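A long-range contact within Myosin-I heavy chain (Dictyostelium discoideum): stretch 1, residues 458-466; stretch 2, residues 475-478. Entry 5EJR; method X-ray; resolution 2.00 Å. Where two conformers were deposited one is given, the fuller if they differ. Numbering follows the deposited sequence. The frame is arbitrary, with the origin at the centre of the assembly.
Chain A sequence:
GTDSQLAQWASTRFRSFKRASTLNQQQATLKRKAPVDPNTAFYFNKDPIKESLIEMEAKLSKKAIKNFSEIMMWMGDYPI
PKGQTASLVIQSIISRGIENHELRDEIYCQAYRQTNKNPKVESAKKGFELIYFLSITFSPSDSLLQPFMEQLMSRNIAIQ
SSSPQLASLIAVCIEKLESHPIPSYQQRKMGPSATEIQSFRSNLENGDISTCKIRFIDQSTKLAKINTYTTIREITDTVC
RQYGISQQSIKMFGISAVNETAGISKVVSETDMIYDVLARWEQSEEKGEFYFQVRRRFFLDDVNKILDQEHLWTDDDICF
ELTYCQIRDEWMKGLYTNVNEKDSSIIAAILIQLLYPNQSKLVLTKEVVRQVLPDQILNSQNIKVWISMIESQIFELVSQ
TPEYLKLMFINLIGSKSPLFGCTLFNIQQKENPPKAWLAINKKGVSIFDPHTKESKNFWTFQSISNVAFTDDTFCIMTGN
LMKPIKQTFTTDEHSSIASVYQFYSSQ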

# COMPACT_ATOMS: atom_id res chain seq x y z
N PHE A 458 19.32 -21.59 -9.83
CA PHE A 458 19.89 -20.30 -10.18
C PHE A 458 19.87 -20.07 -11.67
O PHE A 458 20.35 -20.90 -12.45
N TRP A 459 19.37 -18.90 -12.07
CA TRP A 459 19.29 -18.49 -13.45
C TRP A 459 19.82 -17.07 -13.56
O TRP A 459 19.27 -16.16 -12.93
N THR A 460 20.87 -16.87 -14.36
CA THR A 460 21.43 -15.53 -14.59
C THR A 460 20.43 -14.72 -15.40
O THR A 460 19.61 -15.31 -16.11
N PHE A 461 20.53 -13.39 -15.36
CA PHE A 461 19.67 -12.55 -16.17
C PHE A 461 19.90 -12.77 -17.67
O PHE A 461 18.94 -12.71 -18.45
N GLN A 462 21.16 -13.08 -18.07
CA GLN A 462 21.58 -13.34 -19.46
C GLN A 462 20.80 -14.52 -20.04
O GLN A 462 20.40 -14.48 -21.19
N SER A 463 20.59 -15.54 -19.20
CA SER A 463 19.90 -16.78 -19.53
C SER A 463 18.35 -16.69 -19.53
O SER A 463 17.69 -17.69 -19.80
N ILE A 464 17.78 -15.50 -19.23
CA ILE A 464 16.33 -15.29 -19.20
C ILE A 464 15.99 -14.30 -20.29
O ILE A 464 16.42 -13.15 -20.22
N SER A 465 15.25 -14.77 -21.31
CA SER A 465 14.82 -13.97 -22.48
C SER A 465 13.65 -13.06 -22.14
O SER A 465 13.57 -11.95 -22.68
N ASN A 466 12.73 -13.51 -21.28
CA ASN A 466 11.57 -12.71 -20.90
C ASN A 466 10.89 -13.24 -19.64
O ASN A 466 11.15 -14.35 -19.21
N CYS A 475 6.61 -16.05 -13.97
CA CYS A 475 7.18 -16.95 -14.97
C CYS A 475 8.43 -16.36 -15.63
O CYS A 475 8.40 -15.20 -16.04
N ILE A 476 9.51 -17.16 -15.77
CA ILE A 476 10.77 -16.76 -16.44
C ILE A 476 10.98 -17.65 -17.67
O ILE A 476 10.88 -18.86 -17.57
N MET A 477 11.23 -17.05 -18.84
CA MET A 477 11.50 -17.82 -20.05
C MET A 477 13.03 -17.95 -20.17
O MET A 477 13.74 -16.95 -20.32
N THR A 478 13.54 -19.18 -19.98
CA THR A 478 14.97 -19.50 -20.01
C THR A 478 15.38 -20.17 -21.33
O THR A 478 15.50 -21.40 -21.40

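The carbonyl oxygen of Met 477 is the polar hub of this contact, accepting two hydrogen bonds from a single residue. Ser 465 donates to it through its backbone, with N to Met 477 O at 2.8 Å, and through its side chain, with OG to Met 477 O at 3.1 Å. The p rotamer of Ser 465 (chi1 46°) brings the hydroxyl back over its own amide, so that both donors reach the same acceptor. The CA of Ile 464 also lies 3.3 Å from Met 477 O, in a CA-H...O contact. Close by, Met 477 N donates a short and nearly straight hydrogen bond to Asn 466 O, at 2.7 Å.

The apolar part of the contact is built around Trp 459, whose CA-to-CB bond points toward the second stretch. In its m rotamer, with chi2 at -87°, the indole offers one face to Ile 476, and CD1 of Ile 476 sits 4.0 Å from the centroid of the five-membered ring of Trp 459, a CH-pi arrangement. Ile 476 is p at chi1 and t at chi2, and the same methyl, CD1, lies 3.9 Å from CD1 of Ile 464, so it bridges the indole and the isoleucine. Ile 464 (m, t) also meets Thr 478, its CG1 lying 3.9 Å from Thr 478 CG2. Thr 478 CG2 approaches the indole obliquely, 3.6 Å from Trp 459 CD1. Thr 478 takes the p rotamer; its OG1 is hydrogen-bonded elsewhere in the structure, while its CA makes a CA-H...O contact of 3.3 Å with Ser 463 O.

Met 477 (chi1 t, chi2 p) places CG 3.5 Å from Ser 465 OG, but the end of its side chain leads away, as does that of Asn 466. Ser 463, also p, turns its hydroxyl to its own stretch, where OG donates to Thr 460 O at 2.8 Å.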

# COMPACT_ATOMS: atom_id res chain seq x y z
CB PHE A 458 21.32 -20.10 -9.61
CG PHE A 458 21.94 -18.78 -10.04
CD1 PHE A 458 21.47 -17.58 -9.52
CD2 PHE A 458 22.93 -18.75 -11.01
CE1 PHE A 458 22.01 -16.36 -9.95
CE2 PHE A 458 23.49 -17.53 -11.41
CZ PHE A 458 23.02 -16.35 -10.88
CB TRP A 459 17.81 -18.53 -13.92
CG TRP A 459 17.13 -19.87 -13.80
CD1 TRP A 459 17.14 -20.87 -14.73
CD2 TRP A 459 16.29 -20.32 -12.72
NE1 TRP A 459 16.35 -21.92 -14.30
CE2 TRP A 459 15.83 -21.62 -13.06
CE3 TRP A 459 15.86 -19.75 -11.52
CZ2 TRP A 459 14.98 -22.35 -12.23
CZ3 TRP A 459 15.01 -20.48 -10.70
CH2 TRP A 459 14.56 -21.75 -11.07
CB THR A 460 22.77 -15.61 -15.35
OG1 THR A 460 22.53 -16.16 -16.64
CG2 THR A 460 23.82 -16.41 -14.62
CB PHE A 461 19.84 -11.08 -15.80
CG PHE A 461 19.25 -10.73 -14.45
CD1 PHE A 461 17.92 -11.01 -14.16
CD2 PHE A 461 20.02 -10.09 -13.49
CE1 PHE A 461 17.37 -10.66 -12.92
CE2 PHE A 461 19.47 -9.73 -12.26
CZ PHE A 461 18.15 -10.02 -11.98
CB GLN A 462 23.10 -13.64 -19.54
CG GLN A 462 24.03 -12.48 -19.13
CD GLN A 462 23.86 -12.02 -17.69
OE1 GLN A 462 23.93 -12.81 -16.74
NE2 GLN A 462 23.54 -10.74 -17.51
CB SER A 463 20.36 -17.89 -18.60
OG SER A 463 19.68 -17.83 -17.36
CB ILE A 464 15.79 -14.84 -17.80
CG1 ILE A 464 16.10 -15.88 -16.70
CG2 ILE A 464 14.29 -14.54 -17.87
CD1 ILE A 464 16.27 -15.29 -15.24
CB SER A 465 14.43 -14.89 -23.64
OG SER A 465 13.60 -15.96 -23.21
CB ASN A 466 10.55 -12.64 -22.06
CG ASN A 466 10.10 -11.23 -22.34
OD1 ASN A 466 9.62 -10.51 -21.46
ND2 ASN A 466 10.28 -10.79 -23.58
CB CYS A 475 6.12 -17.31 -16.01
SG CYS A 475 6.73 -18.36 -17.35
CB ILE A 476 12.05 -16.70 -15.52
CG1 ILE A 476 12.39 -18.04 -14.86
CG2 ILE A 476 11.92 -15.59 -14.45
CD1 ILE A 476 13.83 -18.09 -14.22
CB MET A 477 10.83 -17.18 -21.30
CG MET A 477 10.90 -18.06 -22.58
SD MET A 477 10.58 -19.84 -22.32
CE MET A 477 8.87 -19.95 -22.78
CB THR A 478 15.39 -20.32 -18.77
OG1 THR A 478 14.69 -21.57 -18.77
CG2 THR A 478 15.14 -19.58 -17.47